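Local coordinates for protein long-chain-fatty-acid--CoA ligase FadD13 (PDB 5ZRN) that is a fatty-acyl-CoA ligase of the ANL clan of AMP-binding enzymes, and here holds 5'-O-{[(1R)-1-hydroxydodecyl]sulfamoyl}adenosine in its ligand pocket, at residues E348-I353 and W377-D382. Residues are numbered along the deposited sequence; the frame is centred on the assembly and turned at random.
Sequences EGEVVI and WFRTGD. With JSA (5'-O-{[(1R)-1-hydroxydodecyl]sulfamoyl}adenosine), chain C.
Strands 350-353 and 377-380 pair antiparallel within the five-stranded sheet of this ANL-clan AMP-binding enzyme, and just past the corner that the chain turns at Gly381, Asp382 reaches the ribose of the bound JSA. Ile353 and Phe378 form a hydrogen-bonded pair, bound N to O in both directions; Val352 and Arg379 next to them are a non-hydrogen-bonded pair. Past this pair the chain turns at Gly381, and Val351 holds the residues on both sides of it. Val351 O accepts two bonds from Thr380, one from its backbone N at 3.1 Å and one from OG1 at 2.7 Å. With chi1 68°, OG1 sits between the backbone N and carbonyl carbon of Thr380, where it also accepts from Asp382 N in an ST turn. Val351 N in turn binds Asp382 O at 2.7 Å, nearly head-on to the carbonyl. The extended side chain of Glu350 spans the same corner: OE1 takes Arg379 NE at 2.8 Å in a salt bridge, on its syn side but 29° out of the carboxylate plane, the carboxylate and guanidinium planes almost perpendicular (88°), while OE2 makes a weak bond to Gly381 N. Beside Arg379, Val352 CG2 meets Trp377 CE3 at 3.5 Å, the two side chains crossing at about a right angle, and Ile353 CD1 meets Thr380 CG2 on the other face of the sheet. Asp382 is positioned by its neighbours as well: OD1 forms a salt bridge with Arg397 and OD2 a hydrogen bond with Tyr301. Its carboxylate straddles the ribose diol: OD2 faces JSA O3' at 2.4 Å, so short that the exact distance is doubtful, while OD1 accepts from JSA O2' at 3.1 Å.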
loop_
_atom_site.group_PDB
_atom_site.type_symbol
_atom_site.label_atom_id
_atom_site.label_comp_id
_atom_site.label_asym_id
_atom_site.label_seq_id
_atom_site.Cartn_x
_atom_site.Cartn_y
_atom_site.Cartn_z
ATOM N N GLU A 348 -23.509 -6.290 17.522
ATOM C CA GLU A 348 -23.409 -5.171 16.591
ATOM C C GLU A 348 -22.939 -3.900 17.280
ATOM O O GLU A 348 -23.235 -3.653 18.451
ATOM C CB GLU A 348 -24.745 -4.886 15.901
ATOM C CG GLU A 348 -24.578 -3.979 14.687
ATOM C CD GLU A 348 -25.883 -3.411 14.170
ATOM O OE1 GLU A 348 -26.490 -2.576 14.879
ATOM O OE2 GLU A 348 -26.300 -3.800 13.054
ATOM N N GLY A 349 -22.201 -3.094 16.529
ATOM C CA GLY A 349 -21.690 -1.844 17.051
ATOM C C GLY A 349 -20.710 -1.281 16.049
ATOM O O GLY A 349 -20.700 -1.686 14.883
ATOM N N GLU A 350 -19.893 -0.338 16.496
ATOM C CA GLU A 350 -18.892 0.252 15.626
ATOM C C GLU A 350 -17.642 -0.626 15.641
ATOM O O GLU A 350 -17.060 -0.883 16.699
ATOM C CB GLU A 350 -18.525 1.671 16.084
ATOM C CG GLU A 350 -17.240 2.164 15.434
ATOM C CD GLU A 350 -16.896 3.598 15.762
ATOM O OE1 GLU A 350 -17.131 4.030 16.914
ATOM O OE2 GLU A 350 -16.366 4.282 14.860
ATOM N N VAL A 351 -17.248 -1.096 14.465
ATOM C CA VAL A 351 -16.059 -1.921 14.337
ATOM C C VAL A 351 -14.857 -1.144 14.884
ATOM O O VAL A 351 -14.610 -0.011 14.478
ATOM C CB VAL A 351 -15.799 -2.278 12.851
ATOM C CG1 VAL A 351 -14.497 -3.035 12.704
ATOM C CG2 VAL A 351 -16.947 -3.110 12.313
ATOM N N VAL A 352 -14.147 -1.747 15.834
ATOM C CA VAL A 352 -12.953 -1.143 16.412
ATOM C C VAL A 352 -11.791 -2.092 16.162
ATOM O O VAL A 352 -11.983 -3.298 16.007
ATOM C CB VAL A 352 -13.063 -0.908 17.944
ATOM C CG1 VAL A 352 -13.963 0.284 18.225
ATOM C CG2 VAL A 352 -13.577 -2.160 18.640
ATOM N N ILE A 353 -10.582 -1.539 16.126
ATOM C CA ILE A 353 -9.386 -2.323 15.877
ATOM C C ILE A 353 -8.287 -2.019 16.895
ATOM O O ILE A 353 -8.089 -0.868 17.285
ATOM C CB ILE A 353 -8.842 -2.024 14.471
ATOM C CG1 ILE A 353 -9.868 -2.441 13.423
ATOM C CG2 ILE A 353 -7.504 -2.721 14.267
ATOM C CD1 ILE A 353 -9.539 -1.986 12.031
ATOM N N TRP A 377 -8.119 1.280 21.511
ATOM C CA TRP A 377 -8.883 0.806 20.358
ATOM C C TRP A 377 -9.206 1.914 19.362
ATOM O O TRP A 377 -9.678 2.994 19.739
ATOM C CB TRP A 377 -10.201 0.153 20.801
ATOM C CG TRP A 377 -10.063 -1.162 21.535
ATOM C CD1 TRP A 377 -9.860 -1.344 22.875
ATOM C CD2 TRP A 377 -10.159 -2.474 20.964
ATOM N NE1 TRP A 377 -9.831 -2.686 23.174
ATOM C CE2 TRP A 377 -10.014 -3.401 22.018
ATOM C CE3 TRP A 377 -10.359 -2.954 19.662
ATOM C CZ2 TRP A 377 -10.062 -4.783 21.810
ATOM C CZ3 TRP A 377 -10.408 -4.329 19.456
ATOM C CH2 TRP A 377 -10.260 -5.227 20.526
ATOM N N PHE A 378 -8.967 1.630 18.084
ATOM C CA PHE A 378 -9.238 2.581 17.016
ATOM C C PHE A 378 -10.644 2.402 16.465
ATOM O O PHE A 378 -11.006 1.321 16.007
ATOM C CB PHE A 378 -8.254 2.397 15.868
ATOM C CG PHE A 378 -8.614 3.181 14.641
ATOM C CD1 PHE A 378 -8.258 4.518 14.525
ATOM C CD2 PHE A 378 -9.321 2.582 13.604
ATOM C CE1 PHE A 378 -8.597 5.244 13.392
ATOM C CE2 PHE A 378 -9.664 3.295 12.469
ATOM C CZ PHE A 378 -9.300 4.627 12.363
ATOM N N ARG A 379 -11.421 3.476 16.490
ATOM C CA ARG A 379 -12.789 3.451 15.991
ATOM C C ARG A 379 -12.788 3.698 14.484
ATOM O O ARG A 379 -12.438 4.781 14.021
ATOM C CB ARG A 379 -13.600 4.511 16.726
ATOM C CG ARG A 379 -13.571 4.306 18.232
ATOM C CD ARG A 379 -14.214 5.448 18.980
ATOM N NE ARG A 379 -15.548 5.743 18.479
ATOM C CZ ARG A 379 -16.357 6.657 19.007
ATOM N NH1 ARG A 379 -15.963 7.363 20.058
ATOM N NH2 ARG A 379 -17.556 6.870 18.475
ATOM N N THR A 380 -13.180 2.682 13.723
ATOM C CA THR A 380 -13.193 2.763 12.265
ATOM C C THR A 380 -14.296 3.635 11.685
ATOM O O THR A 380 -14.189 4.101 10.549
ATOM C CB THR A 380 -13.362 1.383 11.640
ATOM O OG1 THR A 380 -14.681 0.902 11.922
ATOM C CG2 THR A 380 -12.338 0.414 12.201
ATOM N N GLY A 381 -15.356 3.840 12.460
ATOM C CA GLY A 381 -16.471 4.626 11.976
ATOM C C GLY A 381 -17.406 3.747 11.163
ATOM O O GLY A 381 -18.364 4.241 10.563
ATOM N N ASP A 382 -17.125 2.444 11.133
ATOM C CA ASP A 382 -17.956 1.486 10.400
ATOM C C ASP A 382 -18.816 0.653 11.339
ATOM O O ASP A 382 -18.339 0.136 12.349
ATOM C CB ASP A 382 -17.099 0.541 9.554
ATOM C CG ASP A 382 -16.467 1.231 8.368
ATOM O OD1 ASP A 382 -17.173 1.998 7.680
ATOM O OD2 ASP A 382 -15.268 0.998 8.117
HETATM C C4 JSA C . -14.990 -2.253 3.075
HETATM C C5 JSA C . -14.180 -3.357 2.851
HETATM C C6 JSA C . -14.785 -4.599 2.707
HETATM N N9 JSA C . -14.194 -1.192 3.158
HETATM C C2 JSA C . -16.858 -3.613 3.013
HETATM C C12 JSA C . -3.840 -9.481 5.741
HETATM C C11 JSA C . -4.313 -9.047 4.353
HETATM C C10 JSA C . -5.351 -7.927 4.460
HETATM C "C9'" JSA C . -5.834 -7.477 3.080
HETATM C "C8'" JSA C . -6.801 -6.299 3.214
HETATM C "C7'" JSA C . -7.244 -5.757 1.855
HETATM C "C6'" JSA C . -8.086 -4.494 2.045
HETATM C "C5'" JSA C . -8.543 -3.898 0.712
HETATM C "C4'" JSA C . -9.323 -2.603 0.952
HETATM C "C3'" JSA C . -8.425 -1.545 1.595
HETATM C "C2'" JSA C . -9.233 -0.350 2.105
HETATM C "C1'" JSA C . -8.295 0.667 2.758
HETATM O O1 JSA C . -7.530 1.316 1.739
HETATM N N8 JSA C . -9.052 1.670 3.521
HETATM S S1 JSA C . -9.842 2.719 2.555
HETATM O O2P JSA C . -9.729 2.271 1.128
HETATM O O1P JSA C . -9.236 4.082 2.705
HETATM O "O5'" JSA C . -11.219 2.759 2.938
HETATM C C5A JSA C . -11.637 2.082 4.126
HETATM C C4A JSA C . -13.142 1.805 4.108
HETATM O "O4'" JSA C . -13.527 1.047 2.949
HETATM C C3A JSA C . -13.554 0.928 5.289
HETATM O "O3'" JSA C . -13.693 1.747 6.453
HETATM C C2A JSA C . -14.940 0.528 4.789
HETATM O "O2'" JSA C . -15.825 1.648 4.873
HETATM C C1A JSA C . -14.637 0.210 3.322
HETATM C C8 JSA C . -12.938 -1.608 3.002
HETATM N N7 JSA C . -12.923 -2.926 2.813
HETATM N N3 JSA C . -16.319 -2.414 3.153
HETATM N N1 JSA C . -16.120 -4.685 2.793
HETATM N N6 JSA C . -14.056 -5.688 2.477
#